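Local coordinates for protein adhesin (Streptococcus sanguinis SK1 = NCTC 7863, PDB 6VT2) that binds sialylated glycans through two tandem Siglec-like modules, consistent with a role as a serine-rich repeat adhesin that attaches the bacterium to host sialoglycans, at residues 59-64 with 76-81; 88-93 with 124-129; 137-142 with 153-158; 320-325 with 382-387. All coordinates share one frame; numbering follows the deposited sequence.

Contact 1: residues 59-64 with 76-81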
# COMPACT_ATOMS: atom_id res chain seq x y z
N TYR A 59 -13.44 44.83 -5.79
CA TYR A 59 -12.81 45.20 -4.54
C TYR A 59 -13.83 45.57 -3.49
O TYR A 59 -14.88 45.98 -3.81
CB TYR A 59 -11.73 46.26 -4.66
CG TYR A 59 -12.23 47.59 -5.11
CD1 TYR A 59 -12.54 47.84 -6.42
CD2 TYR A 59 -12.29 48.63 -4.22
CE1 TYR A 59 -12.97 49.08 -6.82
CE2 TYR A 59 -12.71 49.87 -4.61
CZ TYR A 59 -13.03 50.11 -5.91
OH TYR A 59 -13.42 51.37 -6.24
N SER A 60 -13.41 45.44 -2.25
CA SER A 60 -14.31 45.77 -1.14
C SER A 60 -13.48 46.20 0.06
O SER A 60 -12.45 45.70 0.26
CB SER A 60 -15.16 44.60 -0.80
OG SER A 60 -14.40 43.57 -0.32
N THR A 61 -14.01 47.13 0.82
CA THR A 61 -13.34 47.51 2.04
C THR A 61 -14.36 47.57 3.17
O THR A 61 -15.18 48.41 3.16
CB THR A 61 -12.76 48.89 1.91
OG1 THR A 61 -11.96 48.94 0.74
CG2 THR A 61 -11.92 49.24 3.13
N ASP A 62 -14.25 46.66 4.10
CA ASP A 62 -15.10 46.73 5.28
C ASP A 62 -14.60 47.93 6.09
O ASP A 62 -13.50 48.33 5.97
CB ASP A 62 -14.98 45.40 6.02
CG ASP A 62 -15.51 44.21 5.24
OD1 ASP A 62 -16.04 44.38 4.16
OD2 ASP A 62 -15.29 43.11 5.70
N ASN A 63 -15.42 48.42 6.95
CA ASN A 63 -15.01 49.39 7.93
C ASN A 63 -14.54 50.70 7.34
O ASN A 63 -13.81 51.41 7.98
CB ASN A 63 -13.91 48.82 8.82
CG ASN A 63 -14.05 49.32 10.22
OD1 ASN A 63 -15.14 49.60 10.66
ND2 ASN A 63 -12.94 49.41 10.95
N LEU A 64 -14.95 51.06 6.13
CA LEU A 64 -14.63 52.36 5.56
C LEU A 64 -15.29 53.46 6.39
O LEU A 64 -16.39 53.30 6.94
CB LEU A 64 -15.16 52.47 4.14
CG LEU A 64 -14.19 52.24 3.00
CD1 LEU A 64 -14.93 52.46 1.67
CD2 LEU A 64 -12.99 53.18 3.07
N LEU A 76 -6.43 49.71 7.64
CA LEU A 76 -7.67 49.49 6.91
C LEU A 76 -7.37 48.47 5.81
O LEU A 76 -6.46 48.70 5.08
CB LEU A 76 -8.11 50.80 6.30
CG LEU A 76 -9.41 50.64 5.55
CD1 LEU A 76 -10.52 50.22 6.49
CD2 LEU A 76 -9.75 51.90 4.82
N ARG A 77 -8.15 47.41 5.71
CA ARG A 77 -7.88 46.34 4.75
C ARG A 77 -8.86 46.38 3.57
O ARG A 77 -10.01 46.36 3.79
CB ARG A 77 -7.94 45.02 5.48
CG ARG A 77 -6.59 44.82 6.12
CD ARG A 77 -6.44 43.65 7.00
NE ARG A 77 -6.48 42.43 6.28
CZ ARG A 77 -5.54 41.82 5.62
NH1 ARG A 77 -4.39 42.41 5.38
NH2 ARG A 77 -5.80 40.62 5.18
N THR A 78 -8.34 46.42 2.35
CA THR A 78 -9.20 46.43 1.17
C THR A 78 -8.93 45.12 0.44
O THR A 78 -7.82 44.83 0.25
CB THR A 78 -8.85 47.60 0.26
OG1 THR A 78 -9.19 48.79 0.93
CG2 THR A 78 -9.54 47.56 -1.08
N ARG A 79 -9.98 44.38 0.16
CA ARG A 79 -9.81 43.13 -0.56
C ARG A 79 -9.94 43.41 -2.06
O ARG A 79 -10.88 43.99 -2.43
CB ARG A 79 -10.92 42.19 -0.13
CG ARG A 79 -10.81 40.80 -0.75
CD ARG A 79 -12.13 40.10 -0.54
NE ARG A 79 -12.03 38.76 -1.04
CZ ARG A 79 -13.02 38.10 -1.55
NH1 ARG A 79 -12.79 36.89 -2.03
NH2 ARG A 79 -14.21 38.60 -1.57
N VAL A 80 -8.99 42.96 -2.86
CA VAL A 80 -9.10 43.04 -4.33
C VAL A 80 -9.18 41.59 -4.79
O VAL A 80 -8.43 40.84 -4.35
CB VAL A 80 -7.91 43.79 -4.94
CG1 VAL A 80 -8.07 43.93 -6.43
CG2 VAL A 80 -7.75 45.17 -4.32
N TYR A 81 -10.17 41.25 -5.57
CA TYR A 81 -10.45 39.83 -5.85
C TYR A 81 -11.25 39.72 -7.14
O TYR A 81 -11.73 40.63 -7.64
CB TYR A 81 -11.27 39.25 -4.69
CG TYR A 81 -12.64 39.85 -4.52
CD1 TYR A 81 -12.83 41.10 -3.96
CD2 TYR A 81 -13.75 39.18 -4.94
CE1 TYR A 81 -14.09 41.66 -3.87
CE2 TYR A 81 -15.01 39.71 -4.88
CZ TYR A 81 -15.20 40.94 -4.30
OH TYR A 81 -16.46 41.42 -4.24
O HOH W 1 -16.95 44.04 -4.32
O HOH W 2 -15.67 41.06 -0.44
O HOH W 3 -12.20 44.53 3.79
O HOH W 4 -11.63 46.82 6.08

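Contact 2: residues 88-93 with 124-129. With CA (calcium ion), chain I; SIA (N-acetyl-alpha-neuraminic acid), chain D.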
# COMPACT_ATOMS: atom_id res chain seq x y z
N HIS A 88 -9.71 33.93 -20.88
CA HIS A 88 -8.81 35.07 -20.95
C HIS A 88 -7.54 34.65 -21.68
O HIS A 88 -7.05 33.53 -21.54
CB HIS A 88 -8.49 35.53 -19.53
CG HIS A 88 -8.03 36.94 -19.46
ND1 HIS A 88 -6.76 37.30 -19.81
CD2 HIS A 88 -8.66 38.10 -19.12
CE1 HIS A 88 -6.62 38.61 -19.72
NE2 HIS A 88 -7.76 39.12 -19.29
N GLY A 89 -6.97 35.59 -22.39
CA GLY A 89 -5.65 35.36 -22.94
C GLY A 89 -4.57 35.24 -21.87
O GLY A 89 -4.73 35.69 -20.74
N VAL A 90 -3.49 34.52 -22.20
CA VAL A 90 -2.37 34.37 -21.29
C VAL A 90 -1.11 34.79 -22.02
O VAL A 90 -0.01 34.40 -21.63
CB VAL A 90 -2.23 32.95 -20.74
CG1 VAL A 90 -3.34 32.76 -19.76
CG2 VAL A 90 -2.31 31.94 -21.89
N GLY A 91 -1.24 35.70 -22.95
CA GLY A 91 -0.10 36.25 -23.65
C GLY A 91 0.57 37.31 -22.83
O GLY A 91 0.11 37.68 -21.75
N PRO A 92 1.67 37.83 -23.36
CA PRO A 92 2.42 38.82 -22.60
C PRO A 92 1.62 40.09 -22.33
O PRO A 92 1.86 40.71 -21.28
CB PRO A 92 3.64 39.05 -23.47
CG PRO A 92 3.19 38.64 -24.88
CD PRO A 92 2.32 37.48 -24.62
N GLY A 93 0.66 40.48 -23.18
CA GLY A 93 -0.13 41.63 -22.89
C GLY A 93 -1.29 41.38 -22.00
O GLY A 93 -2.01 42.32 -21.72
N ILE A 124 -2.10 37.66 -15.88
CA ILE A 124 -2.91 36.47 -16.09
C ILE A 124 -2.09 35.36 -16.72
O ILE A 124 -1.53 35.55 -17.80
CB ILE A 124 -4.14 36.77 -16.94
CG1 ILE A 124 -4.89 38.03 -16.40
CG2 ILE A 124 -4.96 35.55 -17.12
CD1 ILE A 124 -5.20 37.94 -14.97
N ARG A 125 -1.98 34.22 -16.04
CA ARG A 125 -1.13 33.12 -16.47
C ARG A 125 -1.97 31.87 -16.64
O ARG A 125 -3.04 31.72 -16.03
CB ARG A 125 0.01 32.89 -15.46
CG ARG A 125 0.85 34.13 -15.30
CD ARG A 125 1.31 34.70 -16.60
NE ARG A 125 2.19 33.76 -17.29
CZ ARG A 125 2.82 34.07 -18.41
NH1 ARG A 125 2.60 35.25 -19.00
NH2 ARG A 125 3.66 33.21 -18.93
N PRO A 126 -1.49 30.94 -17.43
CA PRO A 126 -2.23 29.68 -17.60
C PRO A 126 -2.08 28.80 -16.38
O PRO A 126 -1.09 28.85 -15.65
CB PRO A 126 -1.60 29.06 -18.84
CG PRO A 126 -0.12 29.47 -18.69
CD PRO A 126 -0.22 30.96 -18.15
N GLN A 127 -3.08 27.94 -16.18
CA GLN A 127 -3.05 27.06 -15.02
C GLN A 127 -1.83 26.15 -14.99
O GLN A 127 -1.31 25.83 -13.91
CB GLN A 127 -4.31 26.21 -14.96
CG GLN A 127 -5.49 27.10 -14.59
CD GLN A 127 -6.74 26.38 -14.22
OE1 GLN A 127 -6.69 25.21 -13.91
NE2 GLN A 127 -7.89 27.07 -14.27
N THR A 128 -1.31 25.78 -16.13
CA THR A 128 -0.16 24.90 -16.14
C THR A 128 1.05 25.51 -15.48
O THR A 128 1.93 24.76 -15.02
CB THR A 128 0.20 24.44 -17.54
OG1 THR A 128 1.15 23.34 -17.39
CG2 THR A 128 0.76 25.52 -18.38
N GLU A 129 1.11 26.83 -15.34
CA GLU A 129 2.24 27.40 -14.62
C GLU A 129 2.11 27.22 -13.12
O GLU A 129 3.11 27.32 -12.39
CB GLU A 129 2.39 28.87 -14.99
CG GLU A 129 2.94 29.00 -16.37
CD GLU A 129 3.23 30.43 -16.74
OE1 GLU A 129 2.91 31.34 -15.95
OE2 GLU A 129 3.77 30.63 -17.83
CA CA I . 2.92 22.78 -15.53
C1 SIA D . -1.87 47.74 -18.60
C2 SIA D . -2.05 48.06 -20.14
C3 SIA D . -1.36 47.06 -21.08
C4 SIA D . -1.96 45.65 -21.04
C5 SIA D . -3.47 45.71 -21.26
C6 SIA D . -4.11 46.76 -20.31
C7 SIA D . -5.61 47.04 -20.56
C8 SIA D . -6.08 48.26 -19.73
C9 SIA D . -7.60 48.32 -19.69
C10 SIA D . -4.75 43.73 -21.99
C11 SIA D . -5.34 42.39 -21.56
N5 SIA D . -4.10 44.41 -21.02
O1A SIA D . -0.77 47.25 -18.24
O1B SIA D . -2.86 48.07 -17.90
O4 SIA D . -1.37 44.81 -22.05
O6 SIA D . -3.47 48.02 -20.46
O7 SIA D . -5.87 47.19 -21.95
O8 SIA D . -5.52 48.17 -18.41
O9 SIA D . -8.07 47.29 -18.81
O10 SIA D . -4.87 44.14 -23.14
O HOH W 5 0.33 37.11 -19.04
O HOH W 6 4.31 23.92 -17.03
O HOH W 7 4.95 21.48 -15.08
O HOH W 8 4.40 24.08 -14.25

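Contact 3: residues 137-142 with 153-158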
# COMPACT_ATOMS: atom_id res chain seq x y z
N THR A 137 4.11 5.90 -10.62
CA THR A 137 4.81 4.62 -10.64
C THR A 137 4.77 4.14 -12.08
O THR A 137 3.73 4.25 -12.74
CB THR A 137 4.14 3.61 -9.72
OG1 THR A 137 2.77 3.39 -10.09
CG2 THR A 137 4.15 4.09 -8.26
N LEU A 138 5.85 3.51 -12.52
CA LEU A 138 5.98 2.94 -13.87
C LEU A 138 4.93 1.85 -14.08
O LEU A 138 4.66 1.07 -13.18
CB LEU A 138 7.37 2.36 -14.08
CG LEU A 138 8.39 3.35 -14.59
CD1 LEU A 138 9.78 2.77 -14.69
CD2 LEU A 138 7.95 3.88 -15.96
N THR A 139 4.29 1.85 -15.22
CA THR A 139 3.38 0.77 -15.57
C THR A 139 4.14 -0.14 -16.51
O THR A 139 4.70 0.33 -17.50
CB THR A 139 2.11 1.29 -16.21
OG1 THR A 139 1.38 2.06 -15.24
CG2 THR A 139 1.28 0.17 -16.66
N TYR A 140 4.22 -1.43 -16.18
CA TYR A 140 4.89 -2.38 -17.06
C TYR A 140 3.88 -2.99 -18.01
O TYR A 140 2.84 -3.49 -17.59
CB TYR A 140 5.57 -3.48 -16.24
CG TYR A 140 6.82 -3.00 -15.59
CD1 TYR A 140 8.01 -2.99 -16.29
CD2 TYR A 140 6.83 -2.47 -14.31
CE1 TYR A 140 9.17 -2.54 -15.75
CE2 TYR A 140 8.00 -2.01 -13.75
CZ TYR A 140 9.17 -2.05 -14.49
OH TYR A 140 10.34 -1.58 -13.93
N VAL A 141 4.18 -2.92 -19.32
CA VAL A 141 3.22 -3.32 -20.33
C VAL A 141 3.87 -4.30 -21.30
O VAL A 141 5.09 -4.41 -21.41
CB VAL A 141 2.67 -2.09 -21.09
CG1 VAL A 141 2.04 -1.10 -20.09
CG2 VAL A 141 3.73 -1.40 -21.87
N GLN A 142 3.00 -4.95 -22.10
CA GLN A 142 3.58 -5.97 -23.08
C GLN A 142 4.24 -5.22 -24.22
O GLN A 142 5.25 -5.68 -24.63
CB GLN A 142 2.36 -6.76 -23.52
CG GLN A 142 2.73 -7.99 -24.30
CD GLN A 142 1.53 -8.44 -25.06
OE1 GLN A 142 1.39 -8.13 -26.23
NE2 GLN A 142 0.64 -9.14 -24.40
N ASP A 153 -5.58 2.98 -19.10
CA ASP A 153 -6.33 3.27 -17.89
C ASP A 153 -5.43 3.14 -16.69
O ASP A 153 -5.55 3.91 -15.72
CB ASP A 153 -7.54 2.36 -17.78
CG ASP A 153 -8.60 2.68 -18.83
OD1 ASP A 153 -8.66 3.84 -19.29
OD2 ASP A 153 -9.38 1.77 -19.19
N ALA A 154 -4.51 2.17 -16.73
CA ALA A 154 -3.60 1.96 -15.61
C ALA A 154 -2.62 3.12 -15.47
O ALA A 154 -2.25 3.50 -14.36
CB ALA A 154 -2.82 0.65 -15.76
N VAL A 155 -2.15 3.66 -16.59
CA VAL A 155 -1.26 4.82 -16.52
C VAL A 155 -2.01 6.01 -15.94
O VAL A 155 -1.50 6.67 -15.03
CB VAL A 155 -0.67 5.13 -17.89
CG1 VAL A 155 0.01 6.50 -17.88
CG2 VAL A 155 0.31 4.00 -18.31
N ILE A 156 -3.24 6.25 -16.41
CA ILE A 156 -4.03 7.37 -15.90
C ILE A 156 -4.23 7.22 -14.41
O ILE A 156 -4.12 8.18 -13.64
CB ILE A 156 -5.37 7.48 -16.63
CG1 ILE A 156 -5.16 7.84 -18.08
CG2 ILE A 156 -6.28 8.51 -15.93
CD1 ILE A 156 -6.41 7.90 -18.89
N ALA A 157 -4.55 6.00 -13.98
CA ALA A 157 -4.77 5.78 -12.56
C ALA A 157 -3.51 6.04 -11.76
O ALA A 157 -3.55 6.59 -10.65
CB ALA A 157 -5.25 4.36 -12.34
N ALA A 158 -2.36 5.63 -12.31
CA ALA A 158 -1.11 5.84 -11.60
C ALA A 158 -0.72 7.33 -11.59
O ALA A 158 -0.09 7.82 -10.64
CB ALA A 158 0.01 5.03 -12.23
O HOH W 9 1.56 6.32 -9.28

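Contact 4: residues 320-325 with 382-387. With CA (calcium ion), chain G.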
# COMPACT_ATOMS: atom_id res chain seq x y z
N PHE A 320 6.57 -36.02 3.36
CA PHE A 320 5.79 -36.63 4.44
C PHE A 320 6.71 -36.91 5.61
O PHE A 320 7.87 -37.31 5.45
CB PHE A 320 5.14 -37.94 4.01
CG PHE A 320 4.47 -37.94 2.67
CD1 PHE A 320 4.01 -36.78 2.05
CD2 PHE A 320 4.26 -39.12 2.05
CE1 PHE A 320 3.42 -36.83 0.78
CE2 PHE A 320 3.66 -39.19 0.81
CZ PHE A 320 3.26 -38.03 0.18
N ALA A 321 6.20 -36.72 6.79
CA ALA A 321 6.91 -37.08 8.00
C ALA A 321 6.02 -37.88 8.93
O ALA A 321 4.82 -37.67 9.02
CB ALA A 321 7.40 -35.84 8.70
N ASN A 322 6.66 -38.75 9.68
CA ASN A 322 5.95 -39.48 10.71
C ASN A 322 5.74 -38.56 11.89
O ASN A 322 6.60 -37.74 12.21
CB ASN A 322 6.75 -40.68 11.17
CG ASN A 322 6.92 -41.69 10.12
OD1 ASN A 322 5.97 -42.10 9.45
ND2 ASN A 322 8.13 -42.12 9.93
N GLN A 323 4.66 -38.80 12.61
CA GLN A 323 4.42 -38.00 13.81
C GLN A 323 5.53 -38.10 14.84
O GLN A 323 5.77 -37.12 15.57
CB GLN A 323 3.09 -38.40 14.44
CG GLN A 323 1.95 -37.83 13.63
CD GLN A 323 0.61 -38.12 14.22
OE1 GLN A 323 0.48 -38.26 15.48
NE2 GLN A 323 -0.39 -38.27 13.37
N THR A 324 6.18 -39.23 14.92
CA THR A 324 7.24 -39.33 15.89
C THR A 324 8.32 -38.31 15.61
O THR A 324 9.04 -37.95 16.53
CB THR A 324 7.79 -40.75 15.96
OG1 THR A 324 8.74 -40.75 17.03
CG2 THR A 324 8.48 -41.17 14.69
N ASP A 325 8.41 -37.79 14.39
CA ASP A 325 9.41 -36.79 14.10
C ASP A 325 9.12 -35.46 14.78
O ASP A 325 10.03 -34.65 14.94
CB ASP A 325 9.52 -36.60 12.59
CG ASP A 325 10.10 -37.74 11.88
OD1 ASP A 325 10.45 -38.75 12.50
OD2 ASP A 325 10.15 -37.66 10.61
N TYR A 382 2.23 -43.61 17.79
CA TYR A 382 1.49 -42.45 17.33
C TYR A 382 0.47 -42.90 16.32
O TYR A 382 0.58 -43.98 15.74
CB TYR A 382 2.45 -41.46 16.69
CG TYR A 382 3.41 -40.92 17.68
CD1 TYR A 382 3.01 -39.93 18.55
CD2 TYR A 382 4.69 -41.42 17.76
CE1 TYR A 382 3.86 -39.47 19.52
CE2 TYR A 382 5.55 -40.92 18.71
CZ TYR A 382 5.13 -40.00 19.59
OH TYR A 382 5.96 -39.53 20.57
N PRO A 383 -0.57 -42.12 16.13
CA PRO A 383 -1.73 -42.61 15.38
C PRO A 383 -1.50 -42.75 13.87
O PRO A 383 -2.38 -43.27 13.19
CB PRO A 383 -2.82 -41.60 15.73
CG PRO A 383 -2.17 -40.47 16.29
CD PRO A 383 -0.90 -40.95 16.94
N ASP A 384 -0.37 -42.32 13.35
CA ASP A 384 -0.02 -42.53 11.96
C ASP A 384 0.82 -43.80 11.80
O ASP A 384 1.27 -44.10 10.70
CB ASP A 384 0.74 -41.35 11.36
CG ASP A 384 2.02 -41.02 12.07
OD1 ASP A 384 2.14 -41.29 13.27
OD2 ASP A 384 2.92 -40.44 11.45
N ASP A 385 1.04 -44.55 12.88
CA ASP A 385 1.84 -45.75 12.77
C ASP A 385 1.20 -46.73 11.81
O ASP A 385 0.02 -47.04 11.94
CB ASP A 385 1.99 -46.39 14.15
CG ASP A 385 2.87 -47.61 14.16
OD1 ASP A 385 4.10 -47.47 14.08
OD2 ASP A 385 2.32 -48.71 14.27
N THR A 386 1.98 -47.25 10.88
CA THR A 386 1.54 -48.30 9.98
C THR A 386 2.73 -49.25 9.79
O THR A 386 3.86 -48.83 9.89
CB THR A 386 1.12 -47.79 8.60
OG1 THR A 386 2.25 -47.24 7.95
CG2 THR A 386 -0.07 -46.82 8.67
N PRO A 387 2.47 -50.46 9.33
CA PRO A 387 3.63 -51.35 9.07
C PRO A 387 4.64 -50.79 8.08
O PRO A 387 5.85 -50.98 8.30
CB PRO A 387 2.98 -52.63 8.56
CG PRO A 387 1.68 -52.61 9.13
CD PRO A 387 1.21 -51.14 9.13
CA CA G . 9.88 -38.90 18.54
O HOH W 10 11.26 -36.83 18.43
O HOH W 11 11.76 -39.61 17.21
O HOH W 12 11.30 -38.61 20.38

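Contact 1: residues 59-64 with 76-81
Thr61 and Thr78 share one rotamer (chi1 -52° and -67°), in which OG1 lies anti to the carbonyl carbon and beside the backbone N. Both residues point to the same face of the sheet, and this shared torsion turns their hydroxyls toward each other: Thr61 OG1 and Thr78 OG1 form a hydrogen bond of 2.8 Å, either serving as donor. Threonine suits the place, since its hydroxyl meets its partner while its methyl adds to the apolar face. On that face the CB of Tyr59 touches CG2 of Val80 at 4.1 Å, and Leu76 spreads its branches against CG2 of Thr61, with its CD2 3.9 Å from CD2 of Leu64.

Between these pairs Ser60 and Arg79 form the hydrogen-bonded pair: Ser60 N to Arg79 O is 2.9 Å, and Arg79 N to Ser60 O is 2.8 Å. The strands belong to the antiparallel sheet ordered 7-9, 21-29, 76-83, 58-61 in the first Siglec-like module, an immunoglobulin-type beta sandwich. Strand 58-61 is an outer strand of that sheet, and Val38 and Val40 of strand 35-41 pack on the threonine and tyrosine face.

The other face is polar. Arg79 lays its guanidinium across the Tyr81 ring, NH2 3.3 Å above the ring plane and over its centre, while NE is held by Glu23. A water joins Arg79 NH2 to Ser60 OG, and a second joins Tyr81 OH to Tyr59 O. Where the edge strand leaves the sheet, another water donates to Arg77 O at 2.9 Å and accepts from Asp62 N.

Contact 2: residues 88-93 with 124-129
His88, with CG anti to the backbone N (chi1 -158°), meets Ile124 with the flat of its imidazole: CG1 of Ile124 lies over one face in a CH-pi contact, 4.1 Å from the ring centroid. Two bonds fix the ring's rotation. ND1 donates to Gly89 O at 2.8 Å, within the ring plane and on a carbonyl lone pair, while NE2 pairs with Tyr96 OH, a residue of the glycan pocket. A histidine can present a face to the branched isoleucine and still use both ring nitrogens.

Val90 then turns toward the other segment. Its CG1 comes within 3.5 Å of Pro126 N, and its CB lies 3.8 Å from Pro126 CD, so a compact branched residue wedges against the proline. Val90 O also lies over one face of the Arg125 guanidinium. That group is held side-on by Glu129 in a two-pronged salt bridge, NE to OE1 and NH2 to OE2, the second at 2.8 Å. Beyond Val90, a water sits among Gly91 O, Ile124 O and Arg125 NH1. At the far end Gly93 O accepts from O4 of the sialic acid at 2.6 Å.

Thr128 binds calcium through O and OG1, together with Tyr131 and Asp190. The contact thus ties the loop between strands 76-83 and 95-104 to the exit of strand 119-125, which is flanked in its sheet by strands 13-17 and 95-104.

Contact 3: residues 137-142 with 153-158
Thr139 lies against Val155, its OG1 3.8 Å and its CB 3.9 Å from the valine's CG2. The two side chains cross obliquely, in a van der Waals contact. Thr139 has OG1 beside the backbone N and anti to the carbonyl carbon (chi1 -66°), which leaves CG2 anti to the N, and that methyl reaches CB of Ala154 at 4.2 Å. A beta-branched threonine suits the place: its compact side chain fits closely against a helix surface of alanine and valine, and its strand conformation agrees with the branching.

Further toward the start of the first segment, Thr137 meets the helix at Ala158. The single methyl of Ala158 lies 3.8 Å from Thr137 O and 3.9 Å from Thr137 OG1, so it faces the carbonyl and the hydroxyl of one residue together. Such small residues let the backbones draw near. Ala154 and Ala158 stand one helical turn apart, linked by the bond from Ala158 N to Ala154 O, and both direct CB at the strand side. A water completes the join, accepting from Thr137 N at 2.9 Å and donating to Ala158 O at 2.6 Å, so the coupling between main chains here is indirect.

The axes of strand 139-141 and of helix segment 153-158 run nearly antiparallel, at 170°. The contact packs one face of helix 149-162 on the start of that strand and the loop before it, within the first atypical Rib domain. Strand 139-141 pairs in parallel with strand 198-200, through Thr139 and Val141 to Asp199, and the helix also rests on strand 171-174, where Val155 and Ile156 touch Val174.

Contact 4: residues 320-325 with 382-387
Gln323 and Asp384 make the central link: the backbone N of Gln323 donates to Asp384 OD2 at 2.7 Å, in a nearly straight bond (162°) that meets the oxygen on its syn side. The Gln323 side chain then slides past the aspartate in the opposite direction, its long, flat amide stacked on the carboxylate, the planes 16° apart. Asp384 has CG between the backbone N and the carbonyl carbon (chi1 59°), from where a short acidic side chain can reach the main chain across the contact. At the far end of the glutamine, OE1 lies 3.4 Å from Pro383 CD.

Tyr382 builds the adjoining wall, with the carbonyl carbon of Gln323 over one face of its ring and CE2 3.6 Å from CB of Thr324. Thr324 chelates calcium with O at 2.4 Å and OG1 at 2.6 Å; three waters also bind the metal, as do Tyr327 and Asp393. The contact thus joins the end of strand 314-321 in the second Siglec-like module to the following atypical Rib domain, at the calcium site between them. On the Rib side, Tyr382 to Asp385 form a type I beta turn that presents Pro383 and Asp384.

A second shell holds these groups in place. Ser391 OG bonds both Asp384 OD1 and Thr324 N, and Thr324 OG1 is also hydrogen-bonded to Arg392 O. Tyrosine suits position 382, giving a ring face to the chain and its OH to OD2 of Asp393, whose OD1 binds the calcium. Gln323 NE2 reaches back to Arg218 O in the Siglec-like module.

The four contacts follow one another along an extended chain, each closing before the next opens. Contacts 1 and 2 share the first Siglec-like module, their centres about 26 Å apart; contact 1 lies in one sheet of the sandwich, while contact 2 adjoins the other sheet at strand 119-125. Contact 3 belongs to the Rib domain that follows, its centre about 31 Å from that of contact 2. Contact 4 joins the second Siglec-like module to its own Rib domain. The centres of contacts 3 and 4 are about 52 Å apart, and those of contacts 1 and 4 about 90 Å. Contacts 2 and 4 hold Thr128 and Thr324, equivalent calcium ligands of the two tandem units, so both glycan-binding modules meet their Rib domains at comparable metal sites.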